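Local coordinates for putative sugar binding protein (Bacteroides vulgatus ATCC 8482, PDB 3KEZ) that probably binds sugars at the outer membrane as a calcium-containing member of the SusD family of nutrient-binding proteins, at residues Q292-K295 with V301-K304. Numbering follows the deposited sequence.
Sequences QLLK and VRLK
The side chains of L294 and L303 run alongside each other, pointing opposite ways, with L294 CG 3.9 Å from L303 CD2. That same methyl of L303 also lies 3.9 Å from L294 CD2. Because it packs on K295 CB as well, at 3.9 Å, it bridges the successive residues L294 and K295; leucine suits position 303 because its forked end can span both at a partly exposed edge. L294 suits its buried place because its fork divides the work: CD2 rests 3.9 Å from R302 O, and CD1 meets R302 CB at 4.2 Å. A chi1 of -169° swings CG opposite the backbone N and beside the carbonyl carbon, which carries the fork across to the 3-10 segment. With an alanine here, CG and both methyls go, which would probably open a gap between L303 CD2 and the R302 backbone. Of the two charged residues, K295 offers its CA and CB, and R302 its CB and O, with its guanidinium set obliquely to L294 CD1. K295 NZ pairs with D416, whereas the R302 guanidinium forms salt bridges with D300, E387 and E391, three acidic partners that hold it and are likely to limit its rotation. Within the turn, K304 N bonds to V301 O. The contact thus packs the C-terminal part of helix 288-295 against the 3-10 turn preceding strand 306-309, with helix 381-392 touching both L294 and R302, and helices 239-242 and 354-368 also touching the R302 side chain.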
# COMPACT_ATOMS: atom_id res chain seq x y z
N GLN A 292 5.91 10.89 19.85
CA GLN A 292 5.36 12.02 20.61
C GLN A 292 3.95 12.45 20.16
O GLN A 292 3.08 12.71 21.01
CB GLN A 292 6.32 13.18 20.61
CG GLN A 292 7.55 12.82 21.45
CD GLN A 292 8.62 13.87 21.46
OE1 GLN A 292 8.57 14.86 20.70
NE2 GLN A 292 9.64 13.65 22.29
N LEU A 293 3.71 12.47 18.85
CA LEU A 293 2.36 12.69 18.30
C LEU A 293 1.38 11.63 18.81
O LEU A 293 0.26 11.96 19.22
CB LEU A 293 2.42 12.69 16.75
CG LEU A 293 1.26 12.26 15.81
CD1 LEU A 293 1.71 12.46 14.40
CD2 LEU A 293 0.84 10.82 15.92
N LEU A 294 1.80 10.36 18.78
CA LEU A 294 0.90 9.26 19.10
C LEU A 294 0.58 9.30 20.59
O LEU A 294 -0.58 9.13 20.99
CB LEU A 294 1.45 7.89 18.67
CG LEU A 294 0.49 6.68 18.71
CD1 LEU A 294 -0.75 6.89 17.85
CD2 LEU A 294 1.20 5.33 18.35
N LYS A 295 1.59 9.56 21.42
CA LYS A 295 1.37 9.53 22.85
C LYS A 295 0.74 10.80 23.44
O LYS A 295 0.44 10.82 24.64
CB LYS A 295 2.64 9.12 23.58
CG LYS A 295 3.72 10.16 23.72
CD LYS A 295 4.99 9.45 24.29
CE LYS A 295 5.60 10.15 25.47
NZ LYS A 295 6.88 10.87 25.14
N VAL A 301 -5.36 3.52 21.57
CA VAL A 301 -5.12 2.05 21.52
C VAL A 301 -3.93 1.70 20.61
O VAL A 301 -3.29 0.67 20.80
CB VAL A 301 -6.37 1.29 21.07
CG1 VAL A 301 -6.52 1.37 19.56
CG2 VAL A 301 -6.35 -0.15 21.59
N ARG A 302 -3.57 2.57 19.68
CA ARG A 302 -2.47 2.25 18.79
C ARG A 302 -1.09 2.28 19.49
O ARG A 302 -0.12 1.71 19.00
CB ARG A 302 -2.51 3.14 17.54
CG ARG A 302 -3.75 2.86 16.71
CD ARG A 302 -4.11 3.97 15.73
NE ARG A 302 -4.47 5.22 16.42
CZ ARG A 302 -5.25 6.17 15.89
NH1 ARG A 302 -5.78 6.04 14.67
NH2 ARG A 302 -5.47 7.26 16.59
N LEU A 303 -1.01 2.95 20.64
CA LEU A 303 0.19 2.83 21.47
C LEU A 303 0.43 1.35 21.84
O LEU A 303 1.58 0.95 21.96
CB LEU A 303 0.10 3.68 22.75
CG LEU A 303 0.14 5.20 22.55
CD1 LEU A 303 -0.38 5.96 23.78
CD2 LEU A 303 1.59 5.56 22.24
N LYS A 304 -0.63 0.55 21.93
CA LYS A 304 -0.46 -0.86 22.33
C LYS A 304 0.06 -1.80 21.25
O LYS A 304 0.21 -3.00 21.51
CB LYS A 304 -1.77 -1.39 22.88
CG LYS A 304 -2.16 -0.79 24.21
CD LYS A 304 -3.55 -1.25 24.61
CE LYS A 304 -3.89 -0.86 26.05
NZ LYS A 304 -5.10 -1.57 26.52